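Local coordinates for spermidine N1-acetyltransferase (Vibrio cholerae O1 biovar El Tor, PDB 6DAU), which transfers an acetyl group from acetyl-CoA to the polyamines spermidine and spermine, as a member of the GNAT family of N-acetyltransferases, at residues Y30-P35 and E55-V60; E72-N77 and E84-I89; R8-G13 and E44-H49; T101-A106 and H132-C137. The protein carries 2 engineered substitutions. All blocks are in the same frame, centred on the assembly; numbering follows the deposited sequence.

How the contacts relate
Contact 3 opens first, at the end of strand 6-9, and contact 1 opens at the hairpin of residues 30-35. Contact 3 then closes on helix 39-49 and contact 1 on strand 56-61, so the two cross. Together they tie the helix and the small hairpin to the edge of the main sheet. Contact 2 follows in series. It closes the turn between strands 67-77 and 82-89; strand 67-77 is also the sheet neighbour of strand 56-61. Contact 4 comes last and joins helices 98-112 and 128-136 around strand 118-124. Contacts 2 and 4 meet where Phe85 and Ile87 pack against these helices. Contacts 3 and 4 lie on opposite sides of the chain's centre, about 26 Å apart between centres.

Contact 1. Residues Y30-P35 and E55-V60; sequences YWFQEP and ERRFVV. Engineered in segment 30-35: Gln33 (natural residue Glu).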
# COMPACT_ATOMS: atom_id res chain seq x y z
N TYR C 30 23.44 4.33 -16.94
CA TYR C 30 22.06 3.88 -16.92
C TYR C 30 21.98 2.44 -16.44
O TYR C 30 22.90 1.66 -16.65
CB TYR C 30 21.40 4.04 -18.30
CG TYR C 30 21.32 5.50 -18.74
CD1 TYR C 30 22.40 6.13 -19.37
CD2 TYR C 30 20.17 6.27 -18.49
CE1 TYR C 30 22.35 7.49 -19.70
CE2 TYR C 30 20.09 7.60 -18.86
CZ TYR C 30 21.18 8.21 -19.45
OH TYR C 30 21.10 9.54 -19.80
N TRP C 31 20.87 2.10 -15.79
CA TRP C 31 20.59 0.72 -15.36
C TRP C 31 19.16 0.49 -15.83
O TRP C 31 18.25 1.14 -15.34
CB TRP C 31 20.68 0.57 -13.83
CG TRP C 31 20.73 -0.83 -13.36
CD1 TRP C 31 19.68 -1.59 -12.84
CD2 TRP C 31 21.88 -1.69 -13.36
NE1 TRP C 31 20.14 -2.86 -12.53
CE2 TRP C 31 21.47 -2.94 -12.84
CE3 TRP C 31 23.22 -1.51 -13.74
CZ2 TRP C 31 22.36 -4.03 -12.69
CZ3 TRP C 31 24.13 -2.58 -13.57
CH2 TRP C 31 23.68 -3.82 -13.05
N PHE C 32 18.99 -0.40 -16.80
CA PHE C 32 17.67 -0.64 -17.42
C PHE C 32 17.03 0.67 -17.84
O PHE C 32 15.86 0.91 -17.56
CB PHE C 32 16.78 -1.49 -16.52
CG PHE C 32 17.25 -2.92 -16.39
CD1 PHE C 32 18.33 -3.24 -15.54
CD2 PHE C 32 16.66 -3.94 -17.16
CE1 PHE C 32 18.78 -4.57 -15.45
CE2 PHE C 32 17.10 -5.25 -17.05
CZ PHE C 32 18.19 -5.57 -16.21
N GLN C 33 17.83 1.52 -18.49
CA GLN C 33 17.38 2.83 -19.03
C GLN C 33 17.10 3.87 -17.95
O GLN C 33 16.64 4.97 -18.26
CB GLN C 33 16.19 2.66 -20.00
CG GLN C 33 16.41 1.72 -21.20
CD GLN C 33 17.19 2.37 -22.36
OE1 GLN C 33 18.43 2.34 -22.37
NE2 GLN C 33 16.47 2.93 -23.36
N GLU C 34 17.39 3.55 -16.69
CA GLU C 34 17.22 4.53 -15.60
C GLU C 34 18.60 5.11 -15.25
O GLU C 34 19.54 4.35 -15.03
CB GLU C 34 16.53 3.91 -14.40
CG GLU C 34 15.23 3.16 -14.79
CD GLU C 34 14.18 3.19 -13.71
OE1 GLU C 34 13.75 4.29 -13.39
OE2 GLU C 34 13.78 2.13 -13.20
N PRO C 35 18.74 6.45 -15.24
CA PRO C 35 20.06 7.10 -14.98
C PRO C 35 20.40 6.97 -13.49
O PRO C 35 19.51 6.88 -12.67
CB PRO C 35 19.80 8.57 -15.36
CG PRO C 35 18.33 8.78 -15.02
CD PRO C 35 17.64 7.45 -15.34
N GLU C 55 18.10 -6.62 -20.13
CA GLU C 55 19.55 -6.45 -20.05
C GLU C 55 20.17 -7.63 -19.33
O GLU C 55 19.53 -8.25 -18.46
CB GLU C 55 19.96 -5.14 -19.34
CG GLU C 55 19.25 -3.91 -19.90
CD GLU C 55 19.71 -2.58 -19.36
OE1 GLU C 55 19.40 -1.58 -20.04
OE2 GLU C 55 20.38 -2.51 -18.28
N ARG C 56 21.41 -7.96 -19.70
CA ARG C 56 22.14 -9.07 -19.12
C ARG C 56 23.60 -8.65 -18.95
O ARG C 56 24.20 -8.06 -19.87
CB ARG C 56 22.05 -10.32 -19.99
CG ARG C 56 20.64 -10.96 -20.04
CD ARG C 56 20.60 -12.06 -21.10
NE ARG C 56 19.23 -12.48 -21.41
CZ ARG C 56 18.57 -13.44 -20.76
NH1 ARG C 56 19.14 -14.09 -19.76
NH2 ARG C 56 17.33 -13.75 -21.09
N ARG C 57 24.15 -8.96 -17.77
CA ARG C 57 25.49 -8.51 -17.38
C ARG C 57 26.31 -9.64 -16.81
O ARG C 57 25.82 -10.51 -16.08
CB ARG C 57 25.41 -7.36 -16.36
CG ARG C 57 24.99 -6.06 -17.04
CD ARG C 57 24.85 -4.92 -16.03
NE ARG C 57 24.48 -3.69 -16.75
CZ ARG C 57 23.23 -3.32 -17.05
NH1 ARG C 57 23.02 -2.23 -17.74
NH2 ARG C 57 22.18 -4.05 -16.64
N PHE C 58 27.60 -9.63 -17.18
CA PHE C 58 28.52 -10.67 -16.80
C PHE C 58 29.78 -10.02 -16.31
O PHE C 58 30.34 -9.16 -17.01
CB PHE C 58 28.77 -11.62 -17.99
CG PHE C 58 27.53 -12.31 -18.45
CD1 PHE C 58 27.09 -13.46 -17.79
CD2 PHE C 58 26.75 -11.76 -19.46
CE1 PHE C 58 25.91 -14.08 -18.16
CE2 PHE C 58 25.56 -12.38 -19.83
CZ PHE C 58 25.14 -13.55 -19.21
N VAL C 59 30.21 -10.38 -15.10
CA VAL C 59 31.49 -9.85 -14.64
C VAL C 59 32.59 -10.81 -15.05
O VAL C 59 32.43 -12.04 -15.00
CB VAL C 59 31.53 -9.40 -13.15
CG1 VAL C 59 30.16 -9.14 -12.57
CG2 VAL C 59 32.33 -10.34 -12.28
N VAL C 60 33.69 -10.24 -15.51
CA VAL C 60 34.82 -11.00 -15.99
C VAL C 60 35.82 -11.13 -14.84
O VAL C 60 36.21 -10.12 -14.23
CB VAL C 60 35.45 -10.30 -17.22
CG1 VAL C 60 36.68 -11.06 -17.71
CG2 VAL C 60 34.42 -10.13 -18.33
O HOH W 1 20.21 0.68 -19.67
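Arg57 lays its guanidinium flat on the indole of Trp31. The two planes are 20° apart and their centres 3.9 Å apart, a stacked cation-pi pair. Arg57 NE lies 3.4 Å from Trp31 CZ3, and CD follows along the six-membered ring. The Arg57 chain is extended from CG to NE, which carries the flat group across from strand 56-61. Trp31 starts out pointing away from that strand. Its CG is anti to the backbone N (chi1 -166°), and this sets the ring under the arginine.

Glu55 approaches in the plane of the same guanidinium. Glu55 OE2 takes an end-on grip from Arg57 NH1 at 2.7 Å and from Arg57 NH2 at 2.9 Å, a salt bridge within one segment. Glu55 OE2 also accepts a hydrogen bond from Phe32 N at 2.9 Å, met from above the carboxylate plane. Three donors thus converge on one oxygen. This should stabilise the negative charge and fix the rotation of the carboxylate.

The Phe32 ring runs past Glu55 in the opposite direction, with the ring and carboxylate planes 23° apart. Glu55 CB makes a CH-pi contact at 3.9 Å from the centroid of the Phe32 ring. Arg57 NH2 comes within 3.6 Å of Phe32 CE1, at the guanidinium edge.

Phe32 belongs to a type I' turn from Trp31 to Glu34 that includes the engineered Gln33. The turn links strands 29-31 and 34-36. Helix 39-49 packs against Trp31 through Leu42, Leu45 and Tyr46, and His49 stacks on Phe32. Strand 56-61 runs between strands 6-9 and 67-77 in the main sheet.

Contact 2. Residues E72-N77 and E84-I89; sequences ELIEIN and EFQIII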
# COMPACT_ATOMS: atom_id res chain seq x y z
N GLU C 72 28.19 -6.36 -21.07
CA GLU C 72 26.82 -5.88 -20.93
C GLU C 72 26.07 -6.09 -22.25
O GLU C 72 26.54 -5.63 -23.29
CB GLU C 72 26.78 -4.38 -20.69
CG GLU C 72 27.03 -3.84 -19.33
CD GLU C 72 26.54 -2.40 -19.19
OE1 GLU C 72 26.28 -1.99 -18.04
OE2 GLU C 72 26.33 -1.67 -20.19
N LEU C 73 24.91 -6.74 -22.19
CA LEU C 73 23.97 -6.70 -23.29
C LEU C 73 22.76 -5.91 -22.83
O LEU C 73 22.18 -6.21 -21.78
CB LEU C 73 23.54 -8.11 -23.71
CG LEU C 73 24.60 -9.14 -24.16
CD1 LEU C 73 23.88 -10.45 -24.45
CD2 LEU C 73 25.33 -8.65 -25.39
N ILE C 74 22.41 -4.87 -23.58
CA ILE C 74 21.25 -4.05 -23.27
C ILE C 74 20.31 -3.98 -24.46
O ILE C 74 20.66 -4.45 -25.55
CB ILE C 74 21.66 -2.65 -22.74
CG1 ILE C 74 22.27 -1.76 -23.83
CG2 ILE C 74 22.59 -2.78 -21.52
CD1 ILE C 74 22.47 -0.30 -23.37
N GLU C 75 19.10 -3.43 -24.25
CA GLU C 75 18.10 -3.30 -25.29
C GLU C 75 17.82 -4.63 -25.97
O GLU C 75 17.60 -4.66 -27.17
CB GLU C 75 18.57 -2.28 -26.37
CG GLU C 75 18.83 -0.89 -25.79
CD GLU C 75 17.67 0.03 -26.09
OE1 GLU C 75 17.50 0.27 -27.30
OE2 GLU C 75 16.92 0.52 -25.20
N ILE C 76 17.85 -5.72 -25.20
CA ILE C 76 17.59 -7.03 -25.78
C ILE C 76 16.13 -7.09 -26.18
O ILE C 76 15.24 -6.88 -25.35
CB ILE C 76 17.92 -8.20 -24.82
CG1 ILE C 76 19.35 -8.04 -24.25
CG2 ILE C 76 17.74 -9.53 -25.56
CD1 ILE C 76 19.64 -9.00 -23.12
N ASN C 77 15.89 -7.33 -27.46
CA ASN C 77 14.54 -7.46 -27.95
C ASN C 77 14.38 -8.89 -28.48
O ASN C 77 15.16 -9.33 -29.32
CB ASN C 77 14.29 -6.44 -29.07
CG ASN C 77 12.90 -6.54 -29.62
OD1 ASN C 77 12.50 -7.56 -30.20
ND2 ASN C 77 12.13 -5.50 -29.41
N GLU C 84 22.29 -4.54 -27.92
CA GLU C 84 23.45 -3.70 -27.91
C GLU C 84 24.46 -4.23 -26.90
O GLU C 84 24.10 -4.57 -25.76
CB GLU C 84 23.08 -2.26 -27.60
CG GLU C 84 24.31 -1.33 -27.52
CD GLU C 84 23.96 0.11 -27.18
OE1 GLU C 84 22.77 0.50 -27.26
OE2 GLU C 84 24.91 0.86 -26.85
N PHE C 85 25.71 -4.31 -27.34
CA PHE C 85 26.79 -4.87 -26.55
C PHE C 85 27.72 -3.73 -26.10
O PHE C 85 27.99 -2.78 -26.86
CB PHE C 85 27.52 -5.96 -27.38
CG PHE C 85 28.92 -6.21 -26.97
CD1 PHE C 85 29.22 -6.98 -25.83
CD2 PHE C 85 29.97 -5.68 -27.70
CE1 PHE C 85 30.55 -7.19 -25.43
CE2 PHE C 85 31.31 -5.87 -27.31
CZ PHE C 85 31.60 -6.62 -26.18
N GLN C 86 28.20 -3.81 -24.87
CA GLN C 86 29.26 -2.94 -24.38
C GLN C 86 30.20 -3.78 -23.52
O GLN C 86 29.78 -4.75 -22.87
CB GLN C 86 28.69 -1.80 -23.53
CG GLN C 86 27.90 -0.78 -24.35
CD GLN C 86 26.90 0.06 -23.53
OE1 GLN C 86 26.99 0.15 -22.30
NE2 GLN C 86 25.93 0.69 -24.23
N ILE C 87 31.46 -3.39 -23.51
CA ILE C 87 32.46 -3.99 -22.67
C ILE C 87 33.22 -2.88 -21.93
O ILE C 87 33.55 -1.86 -22.52
CB ILE C 87 33.36 -4.92 -23.50
CG1 ILE C 87 34.36 -5.62 -22.60
CG2 ILE C 87 34.06 -4.15 -24.62
CD1 ILE C 87 35.31 -6.52 -23.32
N ILE C 88 33.46 -3.05 -20.63
CA ILE C 88 34.36 -2.16 -19.89
C ILE C 88 35.44 -3.03 -19.26
O ILE C 88 35.13 -4.00 -18.55
CB ILE C 88 33.65 -1.34 -18.78
CG1 ILE C 88 32.30 -0.76 -19.27
CG2 ILE C 88 34.57 -0.23 -18.30
CD1 ILE C 88 31.40 -0.14 -18.21
N ILE C 89 36.69 -2.71 -19.54
CA ILE C 89 37.81 -3.36 -18.86
C ILE C 89 38.35 -2.37 -17.84
O ILE C 89 38.55 -1.21 -18.18
CB ILE C 89 38.88 -3.79 -19.89
CG1 ILE C 89 38.28 -4.82 -20.85
CG2 ILE C 89 40.13 -4.36 -19.19
CD1 ILE C 89 39.05 -4.94 -22.13
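Leu73 and Phe85 face each other in the beta hairpin of strands 67-77 and 82-89, in the middle of the main GNAT sheet. They form an antiparallel non-hydrogen-bonded pair, with hydrogen-bonded pairs before and after it. Glu72 N donates to Gln86 O at 2.9 Å, and Gln86 N returns a bond to Glu72 O. Ile74 N donates to Glu84 O at 2.8 Å, and Glu84 N donates to Ile74 O. Between these rungs the CA of Phe85 makes a C-H...O contact with Glu72 O at 3.4 Å.

Leu73 and Phe85 lie on one face of the sheet. Leu73 CD2 touches Phe85 CB at 4.0 Å and sits at the edge of the ring, near its plane.

Glu72, Ile74, Glu84 and Gln86 share the other face. Ile74 and Glu84 run side by side in the same direction. Ile74 CG1 sits between the backbone N and the carbonyl carbon (chi1 70°). There Ile74 CG1 meets Glu84 CB at 3.9 Å, and Ile74 CD1 reaches on to Gln86 NE2 at 3.7 Å. The amide of Gln86 is held from two residues back on the same strand: its NE2 donates to Glu84 OE2 at 2.8 Å, from well above the carboxylate plane. Gln86 OE1, at the other end of the amide, lies 2.9 Å from Glu72 OE2. Both atoms are acceptors as modelled, and this is not a hydrogen bond. Glu72 OE1 has its own salt bridge to Arg57.

After Ile74 the chain turns a corner at Glu75. The arrangement is typical of the central antiparallel hairpin of the GNAT fold, whose second strand leads, as in relatives, into the acetyl-CoA-binding loop and helix.

Contact 3. Residues R8-G13 and E44-H49; sequences RALERG and ELYNKH
Leu10, Arg12 and Tyr46 join the segment after strand 6-9 to helix 39-49, in the N-terminal part of the GNAT fold. Tyr46 points from the helix into this segment, and the two residues of the other segment take different parts of its ring.

The apolar contact is made by Leu10. Its CD2 approaches Tyr46 CE1 at 3.6 Å, and the two side chains slide past each other in opposite directions. Both also pack on Trp31, so the three residues form one small cluster. Ile18 and Leu15 of helix 15-24 add to it, touching Leu10 and Tyr46 respectively.

The contact of Arg12 with the ring is of another kind. Arg12 CB lies 3.7 Å from Tyr46 CE2. The guanidinium stands nearly perpendicular to the ring, with the two planes 89° apart. Tyr46 CE2 sits over the centre of the guanidinium face, 3.8 Å from Arg12 CZ. The ring therefore presents its edge to the flat cation, which is not a stack.

Polar contacts link the arrangement to a neighbouring subunit. The Tyr46 hydroxyl and the backbone N of Arg12 both hydrogen-bond Asp40 OD2 of that subunit. Glu11 turns its CB away from the helix, and its carboxylate bonds the backbone N atoms of Phe39 and Asp40 in that same subunit. The contact is thus part of a subunit interface.

Asn47, one residue on from Tyr46, takes the end of the arginine. The Arg12 chain is bent at chi3 (-86°), which brings its tip round to the helix. There Arg12 NH1 donates to Asn47 OD1 at 2.6 Å, with an N-H...O angle of 162°.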
# COMPACT_ATOMS: atom_id res chain seq x y z
N ARG C 8 30.75 -14.59 -15.38
CA ARG C 8 29.66 -15.08 -14.57
C ARG C 8 28.62 -13.99 -14.40
O ARG C 8 28.93 -12.78 -14.46
CB ARG C 8 30.13 -15.68 -13.22
CG ARG C 8 30.56 -14.66 -12.21
CD ARG C 8 30.80 -15.14 -10.77
NE ARG C 8 31.57 -14.03 -10.16
CZ ARG C 8 31.04 -12.87 -9.76
NH1 ARG C 8 29.70 -12.66 -9.81
NH2 ARG C 8 31.83 -11.90 -9.30
N ALA C 9 27.39 -14.43 -14.20
CA ALA C 9 26.23 -13.56 -14.07
C ALA C 9 26.47 -12.62 -12.90
O ALA C 9 26.98 -13.02 -11.84
CB ALA C 9 24.98 -14.40 -13.84
N LEU C 10 26.11 -11.35 -13.12
CA LEU C 10 26.24 -10.32 -12.11
C LEU C 10 25.42 -10.61 -10.85
O LEU C 10 24.30 -11.08 -10.96
CB LEU C 10 25.82 -8.97 -12.74
CG LEU C 10 25.83 -7.79 -11.79
CD1 LEU C 10 26.69 -6.71 -12.41
CD2 LEU C 10 24.41 -7.31 -11.67
N GLU C 11 25.98 -10.31 -9.68
CA GLU C 11 25.32 -10.53 -8.38
C GLU C 11 25.28 -9.19 -7.65
O GLU C 11 26.04 -8.28 -8.00
CB GLU C 11 26.10 -11.56 -7.52
CG GLU C 11 26.37 -12.91 -8.17
CD GLU C 11 25.17 -13.83 -8.19
OE1 GLU C 11 25.28 -14.93 -8.82
OE2 GLU C 11 24.10 -13.47 -7.64
N ARG C 12 24.45 -9.10 -6.61
CA ARG C 12 24.40 -7.91 -5.75
C ARG C 12 25.80 -7.47 -5.28
O ARG C 12 26.12 -6.28 -5.30
CB ARG C 12 23.47 -8.11 -4.55
CG ARG C 12 23.25 -6.86 -3.70
CD ARG C 12 22.23 -7.13 -2.57
NE ARG C 12 20.86 -6.94 -3.04
CZ ARG C 12 20.03 -7.91 -3.39
NH1 ARG C 12 18.81 -7.60 -3.81
NH2 ARG C 12 20.38 -9.21 -3.30
N GLY C 13 26.62 -8.43 -4.87
CA GLY C 13 27.98 -8.10 -4.37
C GLY C 13 28.89 -7.45 -5.41
O GLY C 13 29.90 -6.90 -5.07
N GLU C 44 19.18 0.50 -5.52
CA GLU C 44 17.71 0.47 -5.65
C GLU C 44 17.29 -0.02 -7.05
O GLU C 44 16.37 -0.84 -7.17
CB GLU C 44 17.06 1.80 -5.35
CG GLU C 44 17.10 2.13 -3.87
CD GLU C 44 16.16 3.25 -3.51
OE1 GLU C 44 16.21 3.66 -2.35
OE2 GLU C 44 15.34 3.65 -4.37
N LEU C 45 18.02 0.43 -8.07
CA LEU C 45 17.73 0.02 -9.45
C LEU C 45 18.01 -1.46 -9.67
O LEU C 45 17.25 -2.15 -10.35
CB LEU C 45 18.49 0.89 -10.45
CG LEU C 45 18.01 2.34 -10.45
CD1 LEU C 45 18.94 3.22 -11.30
CD2 LEU C 45 16.56 2.45 -10.93
N TYR C 46 19.08 -1.97 -9.05
CA TYR C 46 19.39 -3.39 -9.11
C TYR C 46 18.26 -4.21 -8.49
O TYR C 46 17.85 -5.18 -9.08
CB TYR C 46 20.72 -3.73 -8.43
CG TYR C 46 20.94 -5.24 -8.34
CD1 TYR C 46 21.45 -5.96 -9.44
CD2 TYR C 46 20.63 -5.95 -7.16
CE1 TYR C 46 21.64 -7.36 -9.36
CE2 TYR C 46 20.81 -7.32 -7.06
CZ TYR C 46 21.31 -8.02 -8.16
OH TYR C 46 21.50 -9.36 -8.00
N ASN C 47 17.76 -3.82 -7.30
CA ASN C 47 16.66 -4.54 -6.65
C ASN C 47 15.39 -4.53 -7.50
O ASN C 47 14.72 -5.52 -7.59
CB ASN C 47 16.34 -3.99 -5.25
CG ASN C 47 17.49 -4.21 -4.26
OD1 ASN C 47 18.30 -5.12 -4.41
ND2 ASN C 47 17.58 -3.35 -3.26
N LYS C 48 15.10 -3.40 -8.13
CA LYS C 48 13.89 -3.28 -8.92
C LYS C 48 13.94 -4.17 -10.19
O LYS C 48 12.92 -4.71 -10.61
CB LYS C 48 13.70 -1.82 -9.29
CG LYS C 48 12.46 -1.54 -10.13
CD LYS C 48 12.41 -0.02 -10.40
CE LYS C 48 11.25 0.33 -11.34
NZ LYS C 48 11.43 1.77 -11.68
N HIS C 49 15.11 -4.32 -10.80
CA HIS C 49 15.17 -4.94 -12.13
C HIS C 49 15.80 -6.32 -12.13
O HIS C 49 16.09 -6.87 -13.20
CB HIS C 49 15.89 -4.02 -13.12
CG HIS C 49 15.17 -2.72 -13.39
ND1 HIS C 49 14.14 -2.62 -14.31
CD2 HIS C 49 15.34 -1.48 -12.88
CE1 HIS C 49 13.70 -1.37 -14.34
NE2 HIS C 49 14.42 -0.66 -13.48

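Contact 4. Residues T101-A106 and H132-C137; sequences TLINRA and HLYEEC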
# COMPACT_ATOMS: atom_id res chain seq x y z
N THR C 101 39.35 -11.50 -26.46
CA THR C 101 38.80 -12.69 -25.83
C THR C 101 37.38 -12.42 -25.31
O THR C 101 36.49 -13.22 -25.54
CB THR C 101 39.71 -13.21 -24.70
OG1 THR C 101 41.04 -13.38 -25.21
CG2 THR C 101 39.19 -14.55 -24.13
N LEU C 102 37.19 -11.29 -24.65
CA LEU C 102 35.92 -10.96 -24.04
C LEU C 102 34.84 -10.64 -25.04
O LEU C 102 33.69 -11.03 -24.87
CB LEU C 102 36.07 -9.85 -23.02
CG LEU C 102 37.06 -10.22 -21.89
CD1 LEU C 102 37.16 -9.03 -20.94
CD2 LEU C 102 36.60 -11.50 -21.19
N ILE C 103 35.23 -9.93 -26.10
CA ILE C 103 34.32 -9.71 -27.22
C ILE C 103 33.81 -11.07 -27.74
O ILE C 103 32.60 -11.27 -27.89
CB ILE C 103 34.95 -8.85 -28.31
CG1 ILE C 103 35.09 -7.40 -27.79
CG2 ILE C 103 34.11 -8.87 -29.59
CD1 ILE C 103 36.21 -6.61 -28.49
N ASN C 104 34.74 -11.99 -27.97
CA ASN C 104 34.37 -13.32 -28.48
C ASN C 104 33.50 -14.12 -27.51
O ASN C 104 32.57 -14.77 -27.94
CB ASN C 104 35.59 -14.11 -28.97
CG ASN C 104 36.15 -13.54 -30.29
OD1 ASN C 104 35.41 -13.03 -31.16
ND2 ASN C 104 37.47 -13.58 -30.44
N ARG C 105 33.79 -14.05 -26.21
CA ARG C 105 32.91 -14.65 -25.19
C ARG C 105 31.49 -14.09 -25.22
O ARG C 105 30.53 -14.86 -25.13
CB ARG C 105 33.46 -14.48 -23.79
CG ARG C 105 34.75 -15.24 -23.56
CD ARG C 105 34.56 -16.74 -23.51
NE ARG C 105 35.68 -17.44 -24.12
CZ ARG C 105 36.86 -17.62 -23.51
NH1 ARG C 105 37.83 -18.29 -24.16
NH2 ARG C 105 37.07 -17.24 -22.25
N ALA C 106 31.38 -12.77 -25.38
CA ALA C 106 30.07 -12.10 -25.41
C ALA C 106 29.27 -12.57 -26.61
O ALA C 106 28.06 -12.87 -26.50
CB ALA C 106 30.23 -10.61 -25.46
N HIS C 132 38.92 -0.50 -35.27
CA HIS C 132 39.68 -1.51 -35.98
C HIS C 132 39.66 -2.85 -35.25
O HIS C 132 39.45 -3.89 -35.90
CB HIS C 132 41.08 -0.99 -36.37
CG HIS C 132 41.95 -2.01 -37.02
ND1 HIS C 132 42.95 -2.67 -36.34
CD2 HIS C 132 41.99 -2.47 -38.30
CE1 HIS C 132 43.58 -3.49 -37.18
NE2 HIS C 132 43.01 -3.39 -38.37
N LEU C 133 39.77 -2.83 -33.91
CA LEU C 133 39.63 -4.05 -33.11
C LEU C 133 38.26 -4.76 -33.35
O LEU C 133 38.19 -5.98 -33.58
CB LEU C 133 39.85 -3.75 -31.63
CG LEU C 133 39.50 -4.89 -30.64
CD1 LEU C 133 40.39 -6.14 -30.71
CD2 LEU C 133 39.51 -4.40 -29.21
N TYR C 134 37.17 -3.99 -33.30
CA TYR C 134 35.85 -4.58 -33.54
C TYR C 134 35.76 -5.15 -34.97
O TYR C 134 35.18 -6.23 -35.15
CB TYR C 134 34.71 -3.61 -33.25
CG TYR C 134 34.56 -3.25 -31.79
CD1 TYR C 134 34.35 -4.23 -30.79
CD2 TYR C 134 34.60 -1.91 -31.39
CE1 TYR C 134 34.23 -3.88 -29.45
CE2 TYR C 134 34.48 -1.55 -30.04
CZ TYR C 134 34.29 -2.53 -29.08
OH TYR C 134 34.15 -2.16 -27.77
N GLU C 135 36.34 -4.44 -35.94
CA GLU C 135 36.41 -4.92 -37.33
C GLU C 135 37.12 -6.25 -37.45
O GLU C 135 36.63 -7.13 -38.16
CB GLU C 135 37.05 -3.88 -38.27
CG GLU C 135 36.01 -2.86 -38.72
CD GLU C 135 36.56 -1.63 -39.41
OE1 GLU C 135 37.80 -1.50 -39.63
OE2 GLU C 135 35.71 -0.75 -39.71
N GLU C 136 38.22 -6.43 -36.72
CA GLU C 136 38.92 -7.72 -36.69
C GLU C 136 38.10 -8.81 -36.03
O GLU C 136 38.28 -9.97 -36.36
CB GLU C 136 40.27 -7.62 -36.00
CG GLU C 136 41.18 -6.56 -36.57
CD GLU C 136 42.65 -6.95 -36.48
OE1 GLU C 136 43.15 -7.10 -35.35
OE2 GLU C 136 43.29 -7.09 -37.56
N CYS C 137 37.22 -8.44 -35.09
CA CYS C 137 36.31 -9.42 -34.51
C CYS C 137 35.11 -9.74 -35.41
O CYS C 137 34.32 -10.60 -35.07
CB CYS C 137 35.89 -9.03 -33.09
SG CYS C 137 37.31 -9.03 -31.94
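Asn104 of helix 98-112 and Cys137, just past the end of helix 128-136, bring the two backbones to a closest CA-CA distance of 7.4 Å. Ile103 carries the contact, pointing from its helix toward the other. It meets three residues of the second segment with two branches.

The longer branch ends in CD1. CG1 is anti to the carbonyl carbon and the chain runs on nearly straight to CD1 (chi2 155°). Ile103 CD1 reaches Tyr134 CE1 at 3.5 Å, and the isoleucine crosses the tyrosine at about a right angle. The same methyl, Ile103 CD1, touches Leu133 CD2 at 4.0 Å. The shorter branch, Ile103 CG2, lies 3.9 Å from Cys137 CB and 4.0 Å from Cys137 SG. Asn104 lies beside the cysteine, with Asn104 OD1 4.5 Å from Cys137 CB.

The contact across the segments is apolar. Leu133 also packs on Ala99 and Arg100 of helix 98-112, and Glu136 makes a salt bridge with Arg100. Both helices lie on one side of the main sheet. Beneath them, Ile103 rests on Phe85 of strand 82-89, and Tyr134 rests on Ile87 of that strand and on Leu121 and Val123 of strand 118-124.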